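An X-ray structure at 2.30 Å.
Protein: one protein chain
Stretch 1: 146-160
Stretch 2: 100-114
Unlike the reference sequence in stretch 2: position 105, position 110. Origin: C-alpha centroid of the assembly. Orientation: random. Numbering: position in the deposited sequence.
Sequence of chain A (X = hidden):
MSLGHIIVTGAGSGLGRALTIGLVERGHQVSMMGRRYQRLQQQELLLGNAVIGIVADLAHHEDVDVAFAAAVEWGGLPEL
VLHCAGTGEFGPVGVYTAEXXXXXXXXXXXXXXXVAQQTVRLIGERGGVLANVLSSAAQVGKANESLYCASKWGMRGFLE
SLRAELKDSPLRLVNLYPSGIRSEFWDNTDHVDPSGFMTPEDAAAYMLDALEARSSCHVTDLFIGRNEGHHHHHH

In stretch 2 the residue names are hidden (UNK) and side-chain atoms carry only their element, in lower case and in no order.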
# COMPACT_ATOMS: atom_id res chain seq x y z
N SER A 146 12.37 -19.50 -9.30
CA SER A 146 12.36 -20.14 -7.98
C SER A 146 13.45 -19.62 -7.03
O SER A 146 13.27 -19.65 -5.81
CB SER A 146 12.44 -21.66 -8.11
OG SER A 146 13.73 -22.06 -8.53
N LEU A 147 14.57 -19.16 -7.58
CA LEU A 147 15.62 -18.58 -6.75
C LEU A 147 15.23 -17.18 -6.27
O LEU A 147 15.53 -16.82 -5.13
CB LEU A 147 16.99 -18.59 -7.46
CG LEU A 147 18.17 -17.79 -6.87
CD1 LEU A 147 18.52 -18.14 -5.40
CD2 LEU A 147 19.41 -17.94 -7.76
N TYR A 148 14.53 -16.43 -7.11
CA TYR A 148 14.01 -15.12 -6.71
C TYR A 148 12.97 -15.27 -5.61
O TYR A 148 12.94 -14.47 -4.68
CB TYR A 148 13.40 -14.35 -7.89
CG TYR A 148 14.42 -13.72 -8.81
CD1 TYR A 148 14.97 -12.46 -8.53
CD2 TYR A 148 14.83 -14.37 -9.97
CE1 TYR A 148 15.91 -11.88 -9.39
CE2 TYR A 148 15.77 -13.81 -10.83
CZ TYR A 148 16.31 -12.56 -10.53
OH TYR A 148 17.24 -12.01 -11.39
N CYS A 149 12.12 -16.29 -5.73
CA CYS A 149 11.12 -16.57 -4.71
C CYS A 149 11.79 -16.94 -3.41
O CYS A 149 11.47 -16.36 -2.38
CB CYS A 149 10.15 -17.65 -5.14
SG CYS A 149 9.04 -17.06 -6.39
N ALA A 150 12.73 -17.89 -3.46
CA ALA A 150 13.55 -18.20 -2.30
C ALA A 150 14.05 -16.90 -1.66
O ALA A 150 13.81 -16.65 -0.49
CB ALA A 150 14.71 -19.08 -2.67
N SER A 151 14.71 -16.06 -2.46
CA SER A 151 15.31 -14.83 -1.98
C SER A 151 14.32 -13.90 -1.27
O SER A 151 14.56 -13.51 -0.12
CB SER A 151 16.01 -14.08 -3.12
OG SER A 151 16.81 -13.03 -2.62
N LYS A 152 13.23 -13.55 -1.95
CA LYS A 152 12.26 -12.63 -1.39
C LYS A 152 11.48 -13.20 -0.21
O LYS A 152 11.27 -12.48 0.77
CB LYS A 152 11.31 -12.05 -2.47
CG LYS A 152 10.43 -13.06 -3.18
CD LYS A 152 9.58 -12.37 -4.24
CE LYS A 152 9.50 -13.23 -5.50
NZ LYS A 152 10.00 -12.49 -6.72
N TRP A 153 11.05 -14.46 -0.29
CA TRP A 153 10.38 -15.11 0.86
C TRP A 153 11.24 -15.16 2.13
O TRP A 153 10.77 -14.79 3.20
CB TRP A 153 9.76 -16.47 0.51
CG TRP A 153 8.48 -16.25 -0.22
CD1 TRP A 153 8.26 -16.39 -1.56
CD2 TRP A 153 7.25 -15.77 0.34
NE1 TRP A 153 6.96 -16.06 -1.87
CE2 TRP A 153 6.32 -15.66 -0.73
CE3 TRP A 153 6.83 -15.44 1.64
CZ2 TRP A 153 4.99 -15.24 -0.53
CZ3 TRP A 153 5.51 -15.01 1.84
CH2 TRP A 153 4.60 -14.91 0.75
N GLY A 154 12.50 -15.56 2.01
CA GLY A 154 13.45 -15.47 3.12
C GLY A 154 13.52 -14.09 3.77
O GLY A 154 13.53 -13.98 5.00
N MSE A 155 13.57 -13.04 2.95
CA MSE A 155 13.63 -11.66 3.43
C MSE A 155 12.37 -11.26 4.18
O MSE A 155 12.43 -10.62 5.23
CB MSE A 155 13.86 -10.67 2.27
CG MSE A 155 15.26 -10.72 1.71
SE MSE A 155 15.56 -9.43 0.27
CE MSE A 155 14.73 -10.37 -1.22
N ARG A 156 11.22 -11.61 3.61
CA ARG A 156 9.93 -11.40 4.24
C ARG A 156 9.81 -12.17 5.54
O ARG A 156 9.30 -11.65 6.53
CB ARG A 156 8.82 -11.80 3.29
CG ARG A 156 7.43 -11.45 3.77
CD ARG A 156 6.42 -11.70 2.67
NE ARG A 156 5.08 -11.28 3.06
CZ ARG A 156 4.07 -11.12 2.21
NH1 ARG A 156 4.23 -11.35 0.91
NH2 ARG A 156 2.88 -10.74 2.67
N GLY A 157 10.29 -13.42 5.54
CA GLY A 157 10.27 -14.23 6.76
C GLY A 157 10.99 -13.50 7.88
O GLY A 157 10.42 -13.25 8.92
N PHE A 158 12.23 -13.11 7.61
CA PHE A 158 13.06 -12.37 8.56
C PHE A 158 12.36 -11.10 9.07
O PHE A 158 12.23 -10.90 10.27
CB PHE A 158 14.43 -12.02 7.95
CG PHE A 158 15.24 -11.08 8.80
CD1 PHE A 158 15.90 -11.54 9.94
CD2 PHE A 158 15.32 -9.73 8.50
CE1 PHE A 158 16.64 -10.68 10.74
CE2 PHE A 158 16.04 -8.85 9.30
CZ PHE A 158 16.72 -9.33 10.42
N LEU A 159 11.89 -10.27 8.15
CA LEU A 159 11.37 -8.94 8.50
C LEU A 159 10.06 -8.94 9.28
O LEU A 159 9.91 -8.15 10.22
CB LEU A 159 11.22 -8.05 7.27
CG LEU A 159 12.50 -7.73 6.51
CD1 LEU A 159 12.12 -7.14 5.17
CD2 LEU A 159 13.44 -6.80 7.30
N GLU A 160 9.12 -9.80 8.89
CA GLU A 160 7.83 -9.91 9.59
C GLU A 160 8.01 -10.54 10.96
O GLU A 160 7.21 -10.31 11.86
CB GLU A 160 6.81 -10.72 8.77
CG GLU A 160 6.30 -10.01 7.50
CD GLU A 160 5.20 -10.77 6.76
OE1 GLU A 160 4.80 -11.86 7.22
OE2 GLU A 160 4.73 -10.27 5.71
N UNK A 100 26.51 -19.63 -7.89
CA UNK A 100 25.48 -18.72 -8.40
C UNK A 100 24.51 -18.33 -7.28
O UNK A 100 24.05 -17.19 -7.22
c UNK A 100 25.83 -19.00 -11.81
o UNK A 100 26.09 -18.30 -12.79
c UNK A 100 24.69 -18.62 -10.86
c UNK A 100 24.71 -19.40 -9.54
n UNK A 100 26.51 -20.10 -11.53
N UNK A 101 24.22 -19.29 -6.40
CA UNK A 101 23.24 -19.11 -5.32
C UNK A 101 23.78 -18.28 -4.15
O UNK A 101 23.12 -17.34 -3.71
c UNK A 101 21.85 -22.71 -5.73
c UNK A 101 22.68 -20.48 -4.80
c UNK A 101 21.76 -20.29 -3.59
c UNK A 101 21.90 -21.20 -5.90
N UNK A 102 24.98 -18.61 -3.65
CA UNK A 102 25.55 -17.90 -2.50
C UNK A 102 25.55 -16.40 -2.73
O UNK A 102 25.06 -15.64 -1.89
c UNK A 102 30.31 -18.64 -1.24
n UNK A 102 30.02 -17.48 -1.83
n UNK A 102 29.76 -19.78 -1.66
c UNK A 102 27.00 -18.32 -2.21
c UNK A 102 27.36 -19.78 -2.37
c UNK A 102 28.82 -19.92 -2.78
n UNK A 102 31.15 -18.65 -0.22
N UNK A 103 26.11 -15.99 -3.87
CA UNK A 103 26.26 -14.58 -4.20
C UNK A 103 24.93 -13.81 -4.09
O UNK A 103 24.85 -12.84 -3.35
c UNK A 103 28.58 -15.97 -8.87
n UNK A 103 28.90 -17.10 -9.49
n UNK A 103 27.30 -15.61 -8.78
c UNK A 103 26.94 -14.39 -5.58
c UNK A 103 26.81 -14.40 -8.12
c UNK A 103 26.08 -14.71 -6.80
n UNK A 103 29.55 -15.22 -8.35
N UNK A 104 23.91 -14.31 -4.79
CA UNK A 104 22.56 -13.72 -4.84
C UNK A 104 21.98 -13.51 -3.44
O UNK A 104 21.56 -12.40 -3.09
c UNK A 104 20.13 -14.13 -5.53
c UNK A 104 21.99 -14.62 -7.15
c UNK A 104 21.59 -14.60 -5.68
N UNK A 105 21.97 -14.57 -2.65
CA UNK A 105 21.32 -14.52 -1.35
C UNK A 105 22.09 -13.70 -0.33
O UNK A 105 21.49 -13.07 0.55
c UNK A 105 21.08 -15.93 -0.84
c UNK A 105 20.34 -18.70 -0.80
se UNK A 105 21.78 -18.34 0.45
c UNK A 105 22.28 -16.59 -0.20
N UNK A 106 23.42 -13.70 -0.46
CA UNK A 106 24.25 -12.94 0.46
C UNK A 106 24.16 -11.45 0.19
O UNK A 106 24.21 -10.64 1.12
c UNK A 106 27.36 -15.06 1.48
c UNK A 106 25.89 -14.74 1.21
o UNK A 106 27.71 -16.26 1.45
c UNK A 106 25.70 -13.43 0.45
o UNK A 106 28.14 -14.12 1.74
N UNK A 107 24.01 -11.06 -1.07
CA UNK A 107 23.76 -9.67 -1.36
C UNK A 107 22.34 -9.29 -0.93
O UNK A 107 22.06 -8.11 -0.70
c UNK A 107 23.95 -9.37 -2.84
o UNK A 107 22.72 -8.96 -3.42
N UNK A 108 21.48 -10.28 -0.83
CA UNK A 108 20.11 -9.99 -0.52
C UNK A 108 19.63 -10.23 0.86
O UNK A 108 19.06 -9.37 1.44
c UNK A 108 19.41 -9.97 -2.85
n UNK A 108 18.57 -10.27 -3.76
o UNK A 108 20.33 -9.23 -3.04
c UNK A 108 19.19 -10.57 -1.54
N UNK A 109 19.86 -11.40 1.41
CA UNK A 109 19.35 -11.63 2.71
C UNK A 109 20.27 -11.10 3.76
O UNK A 109 19.87 -10.53 4.68
c UNK A 109 19.07 -13.08 2.89
c UNK A 109 18.52 -13.46 4.23
c UNK A 109 17.39 -12.62 4.67
c UNK A 109 18.14 -14.88 4.13
N UNK A 110 21.54 -11.30 3.58
CA UNK A 110 22.58 -10.85 4.49
C UNK A 110 22.59 -9.33 4.61
O UNK A 110 22.65 -8.78 5.72
c UNK A 110 25.08 -10.80 4.91
c UNK A 110 24.01 -12.90 4.10
c UNK A 110 23.97 -11.38 4.05
N UNK A 111 22.51 -8.63 3.47
CA UNK A 111 22.48 -7.18 3.50
C UNK A 111 21.21 -6.77 4.22
O UNK A 111 21.23 -5.87 5.06
c UNK A 111 22.58 -6.56 2.10
o UNK A 111 21.35 -6.62 1.40
N UNK A 112 20.11 -7.47 3.94
CA UNK A 112 18.84 -7.10 4.56
C UNK A 112 18.91 -7.23 6.08
O UNK A 112 18.46 -6.34 6.79
c UNK A 112 16.35 -7.47 4.70
c UNK A 112 17.64 -7.88 4.00
o UNK A 112 17.48 -7.58 2.61
N UNK A 113 19.49 -8.33 6.55
CA UNK A 113 19.63 -8.59 7.99
C UNK A 113 20.56 -7.60 8.70
O UNK A 113 20.23 -7.12 9.79
c UNK A 113 19.17 -12.44 8.02
c UNK A 113 18.88 -10.97 7.90
c UNK A 113 20.05 -10.04 8.26
c UNK A 113 20.46 -10.23 9.72
N UNK A 114 21.69 -7.30 8.08
CA UNK A 114 22.69 -6.40 8.66
C UNK A 114 22.22 -4.95 8.70
O UNK A 114 22.46 -4.24 9.68
c UNK A 114 24.01 -6.51 7.90
c UNK A 114 24.80 -7.82 7.97
c UNK A 114 25.51 -8.02 9.31
c UNK A 114 25.79 -7.86 6.82

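Two helices lie side by side, their N-to-C directions 13° apart and their axes 9.4 Å apart at closest approach.

Position 100 has three carbons, the third carrying one oxygen and one nitrogen, and its end leads away from stretch 1: Q100. Position 101 has four carbons forked at the first, one arm two carbons long, which makes it I101; its CG2 lies 4.3 Å from L147 CD1. Positions 102 and 103 each run three carbons, a nitrogen, then a carbon with two more nitrogens. Both are out of reach of stretch 1, as suits the exposed charges of R102 and R103.

Position 104 points toward stretch 1 with one carbon bearing two others: V104, whose CG2 meets L147 CD2 at 4.2 Å. Position 105 is unbranched, two carbons, selenium, one carbon: selenomethionine M105, poorly ordered and different from the reference sequence. Its CA is 6.1 Å from S151 CA, a close backbone approach. Position 106, three carbons with two oxygens on the third, is E106, out of reach; position 107, one carbon then one oxygen, is S107, also remote.

Position 108 has two carbons, the second holding one oxygen and one nitrogen: N108, pointing toward stretch 1. Its amide, probably turned over in the model, faces the small S151. Position 109 has four carbons forked at the second, so it is L109; its CD1 packs 4.1 Å from M155 CG and 4.1 Å from G154 O. Position 110, one carbon carrying two, is V110, another departure from the reference sequence and out of reach. Position 111, one carbon and one oxygen, is S111; its OG donates to S107 O at 2.7 Å, along its own helix.

Position 112 branches at its first carbon into one oxygen and one carbon: T112. Its OG1 donates to N108 O at 2.7 Å and lies 3.5 Å from M155 SE, while its CG2 is 4.0 Å from L159 CD2. Position 113, four carbons forked at the first with one longer arm, is I113, and its CG1 sits over a face of the F158 ring, 3.5 Å from the ring centroid. Position 114, four carbons forked at the second, points away: L114.

Small S151 sits where the backbones come close, but the closest CA pair, M155 CA to L109 CA at 5.8 Å, belongs to two long side chains that leave sideways; L147 and F158 fill the wider ends. No clear hydrogen bond crosses, so packing carries the contact, with T112 spending its hydroxyl proton within its own helix.

Stretch 2, residues 100-114: QIRRVMESNLVSTIL
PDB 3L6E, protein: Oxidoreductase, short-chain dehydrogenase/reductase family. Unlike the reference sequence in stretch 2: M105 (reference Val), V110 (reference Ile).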